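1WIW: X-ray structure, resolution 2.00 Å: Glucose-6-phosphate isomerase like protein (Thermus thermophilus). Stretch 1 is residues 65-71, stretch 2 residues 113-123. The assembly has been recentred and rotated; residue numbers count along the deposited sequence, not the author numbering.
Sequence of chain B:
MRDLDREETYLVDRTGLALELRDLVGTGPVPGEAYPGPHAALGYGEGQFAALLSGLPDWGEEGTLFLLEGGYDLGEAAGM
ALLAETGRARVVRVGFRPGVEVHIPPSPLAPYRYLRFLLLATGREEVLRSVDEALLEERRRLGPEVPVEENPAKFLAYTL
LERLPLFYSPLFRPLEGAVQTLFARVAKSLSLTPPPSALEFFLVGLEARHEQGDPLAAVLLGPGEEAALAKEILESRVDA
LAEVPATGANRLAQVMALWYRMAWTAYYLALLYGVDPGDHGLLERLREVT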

# COMPACT_ATOMS: atom_id res chain seq x y z
N LEU B 65 -15.92 -2.23 20.80
CA LEU B 65 -14.82 -2.37 19.87
C LEU B 65 -15.27 -3.39 18.83
O LEU B 65 -15.50 -4.56 19.16
CB LEU B 65 -13.56 -2.87 20.60
CG LEU B 65 -12.27 -3.14 19.81
CD1 LEU B 65 -12.41 -4.42 19.02
CD2 LEU B 65 -11.94 -1.97 18.90
N PHE B 66 -15.42 -2.94 17.59
CA PHE B 66 -15.84 -3.83 16.52
C PHE B 66 -14.61 -4.46 15.88
O PHE B 66 -13.77 -3.77 15.30
CB PHE B 66 -16.64 -3.06 15.47
CG PHE B 66 -17.97 -2.59 15.97
CD1 PHE B 66 -19.00 -3.49 16.22
CD2 PHE B 66 -18.20 -1.23 16.20
CE1 PHE B 66 -20.24 -3.06 16.69
CE2 PHE B 66 -19.44 -0.79 16.67
CZ PHE B 66 -20.45 -1.71 16.92
N LEU B 67 -14.51 -5.77 16.01
CA LEU B 67 -13.38 -6.52 15.46
C LEU B 67 -13.87 -7.15 14.16
O LEU B 67 -14.57 -8.15 14.18
CB LEU B 67 -12.97 -7.61 16.46
CG LEU B 67 -11.49 -7.97 16.60
CD1 LEU B 67 -10.67 -6.72 16.84
CD2 LEU B 67 -11.33 -8.95 17.76
N LEU B 68 -13.50 -6.54 13.03
CA LEU B 68 -13.93 -7.04 11.72
C LEU B 68 -12.98 -8.12 11.21
O LEU B 68 -12.03 -7.84 10.48
CB LEU B 68 -14.01 -5.88 10.72
CG LEU B 68 -14.72 -4.62 11.26
CD1 LEU B 68 -14.87 -3.59 10.15
CD2 LEU B 68 -16.08 -5.00 11.82
N GLU B 69 -13.26 -9.37 11.60
CA GLU B 69 -12.43 -10.51 11.23
C GLU B 69 -12.73 -11.02 9.83
O GLU B 69 -13.39 -12.05 9.66
CB GLU B 69 -12.63 -11.63 12.25
CG GLU B 69 -12.43 -11.17 13.68
CD GLU B 69 -12.61 -12.27 14.70
OE1 GLU B 69 -12.51 -11.97 15.91
OE2 GLU B 69 -12.85 -13.43 14.29
N GLY B 70 -12.22 -10.29 8.83
CA GLY B 70 -12.44 -10.65 7.44
C GLY B 70 -11.41 -11.58 6.85
O GLY B 70 -11.30 -11.68 5.62
N GLY B 71 -10.63 -12.24 7.70
CA GLY B 71 -9.63 -13.18 7.24
C GLY B 71 -8.16 -12.78 7.19
O GLY B 71 -7.81 -11.59 7.28
N ARG B 113 -20.63 -4.69 2.79
CA ARG B 113 -21.44 -5.21 3.87
C ARG B 113 -20.86 -4.89 5.25
O ARG B 113 -21.60 -4.61 6.19
CB ARG B 113 -21.65 -6.72 3.68
CG ARG B 113 -22.31 -7.03 2.32
CD ARG B 113 -22.50 -8.53 2.06
NE ARG B 113 -23.04 -8.76 0.71
CZ ARG B 113 -22.40 -9.42 -0.25
NH1 ARG B 113 -21.20 -9.93 -0.02
NH2 ARG B 113 -22.95 -9.54 -1.45
N TYR B 114 -19.53 -4.92 5.39
CA TYR B 114 -18.93 -4.58 6.68
C TYR B 114 -19.17 -3.10 6.97
O TYR B 114 -19.55 -2.73 8.09
CB TYR B 114 -17.41 -4.83 6.67
CG TYR B 114 -16.99 -6.27 6.89
CD1 TYR B 114 -16.78 -7.13 5.81
CD2 TYR B 114 -16.77 -6.76 8.18
CE1 TYR B 114 -16.37 -8.45 6.01
CE2 TYR B 114 -16.36 -8.08 8.39
CZ TYR B 114 -16.16 -8.92 7.31
OH TYR B 114 -15.75 -10.22 7.52
N LEU B 115 -18.96 -2.25 5.97
CA LEU B 115 -19.15 -0.81 6.13
C LEU B 115 -20.59 -0.47 6.49
O LEU B 115 -20.84 0.34 7.39
CB LEU B 115 -18.76 -0.06 4.85
CG LEU B 115 -18.99 1.46 4.90
CD1 LEU B 115 -18.16 2.10 6.00
CD2 LEU B 115 -18.65 2.07 3.56
N ARG B 116 -21.53 -1.09 5.79
CA ARG B 116 -22.95 -0.88 6.04
C ARG B 116 -23.28 -1.19 7.50
O ARG B 116 -24.00 -0.44 8.17
CB ARG B 116 -23.79 -1.77 5.11
CG ARG B 116 -25.30 -1.75 5.37
CD ARG B 116 -26.05 -2.25 4.13
NE ARG B 116 -27.49 -2.37 4.34
CZ ARG B 116 -28.08 -3.42 4.92
NH1 ARG B 116 -29.40 -3.45 5.07
NH2 ARG B 116 -27.34 -4.44 5.34
N PHE B 117 -22.73 -2.29 8.01
CA PHE B 117 -22.97 -2.66 9.39
C PHE B 117 -22.42 -1.60 10.34
O PHE B 117 -23.12 -1.18 11.27
CB PHE B 117 -22.33 -4.02 9.70
CG PHE B 117 -22.50 -4.47 11.12
CD1 PHE B 117 -21.53 -4.20 12.08
CD2 PHE B 117 -23.66 -5.15 11.52
CE1 PHE B 117 -21.69 -4.60 13.41
CE2 PHE B 117 -23.83 -5.55 12.85
CZ PHE B 117 -22.85 -5.28 13.79
N LEU B 118 -21.19 -1.17 10.11
CA LEU B 118 -20.57 -0.15 10.96
C LEU B 118 -21.33 1.17 10.96
O LEU B 118 -21.53 1.78 12.01
CB LEU B 118 -19.12 0.12 10.54
CG LEU B 118 -18.07 -0.94 10.90
CD1 LEU B 118 -16.68 -0.44 10.53
CD2 LEU B 118 -18.14 -1.23 12.39
N LEU B 119 -21.78 1.62 9.79
CA LEU B 119 -22.52 2.87 9.72
C LEU B 119 -23.83 2.75 10.50
O LEU B 119 -24.21 3.67 11.22
CB LEU B 119 -22.79 3.26 8.27
CG LEU B 119 -21.55 3.56 7.41
CD1 LEU B 119 -21.99 4.05 6.03
CD2 LEU B 119 -20.69 4.61 8.09
N LEU B 120 -24.52 1.62 10.34
CA LEU B 120 -25.78 1.40 11.04
C LEU B 120 -25.57 1.19 12.54
O LEU B 120 -26.47 1.46 13.34
CB LEU B 120 -26.51 0.19 10.45
CG LEU B 120 -27.08 0.32 9.04
CD1 LEU B 120 -27.61 -1.02 8.57
CD2 LEU B 120 -28.20 1.35 9.05
N ALA B 121 -24.39 0.70 12.90
CA ALA B 121 -24.07 0.45 14.30
C ALA B 121 -23.62 1.71 15.02
O ALA B 121 -23.65 1.78 16.25
CB ALA B 121 -22.98 -0.62 14.40
N THR B 122 -23.19 2.71 14.26
CA THR B 122 -22.70 3.95 14.86
C THR B 122 -23.59 5.17 14.60
O THR B 122 -23.12 6.31 14.63
CB THR B 122 -21.27 4.26 14.37
OG1 THR B 122 -21.26 4.31 12.94
CG2 THR B 122 -20.30 3.18 14.84
N GLY B 123 -24.87 4.93 14.32
CA GLY B 123 -25.80 6.02 14.08
C GLY B 123 -25.61 6.84 12.82
O GLY B 123 -26.01 8.00 12.76

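Residues 65-70 form a strand that begins earlier in the chain. Residues 113-121 form a helix that also begins earlier. The helix runs almost antiparallel to the strand, with 170° between their N-to-C directions. The two axes come within 10.9 Å of each other, which leaves room for a layer of side chains between them. The register follows from the opposed directions. Phe66 CA lies 8.2 Å from Leu118 CA, and Leu68 CA lies 7.5 Å from Tyr114 CA. Two residues forward on the strand thus match four residues back on the helix.

The helix is held by its usual backbone bonds, such as Leu118 N to Tyr114 O at 3.0 Å and Ala121 N to Phe117 O at 2.8 Å. Thr122 is the first residue after it to leave helical backbone angles. Its side chain turns back to the helix, and Thr122 OG1 donates a hydrogen bond to Leu118 O at 2.7 Å. Gly123 follows with a positive phi of 68°, a value that favours glycine.

No hydrogen bond crosses between the two stretches. They meet mainly through apolar side chains, burying 375 Å² in total, counting both sides. The strand presents alternate residues to the helix. The CA-to-CB bonds of Phe66 and Leu68 point toward it, whereas Leu65 and Leu67 are out of its reach. Glu69 points away, and its carboxylate oxygens are hydrogen-bonded elsewhere in the structure.

Phe66 has the most area covered by the other stretch. Its ring, at chi1 -68° (m), meets four helix-side residues. Phe66 CZ is 3.7 Å from Ala121 CB, and Phe66 CD2 is 3.8 Å from Leu118 CD2. The small side chain of Ala121 points toward the strand and touches the end of the ring. Thr122 CG2 is a looser neighbour, 4.5 Å from Phe66 CE2. With Phe117 the contact is aromatic: the edge of the Phe117 ring is directed at the face of Phe66, offset from its centre. The planes stand at 88° and the centroids are 5.9 Å apart. Such a geometry brings ring hydrogens of one residue toward the pi cloud of the other. The closest carbons are Phe66 CE1 and Phe117 CE1, at 3.9 Å.

Leu118 links the two strand side chains. Its CA-to-CB bond points sideways, but the end of the side chain comes nearer to the strand. Leu118 CD1 lies 3.7 Å from Leu68 CD1; Leu118 CD2 touches Phe66 and is also near Leu68. These are van der Waals contacts between hydrocarbon groups.

Tyr114 packs against the last part of the strand. Tyr114 CD2 is 3.9 Å from Leu68 CB. Farther out, Tyr114 OH reaches Gly70 CA at 3.3 Å. Gly70 has no side chain, and a CB placed there would point toward the helix and lie 3.5 Å from Tyr114 OH. The carbonyl Glu69 O is also nearby, 3.7 Å from Tyr114 OH, but the pair is not hydrogen-bonded.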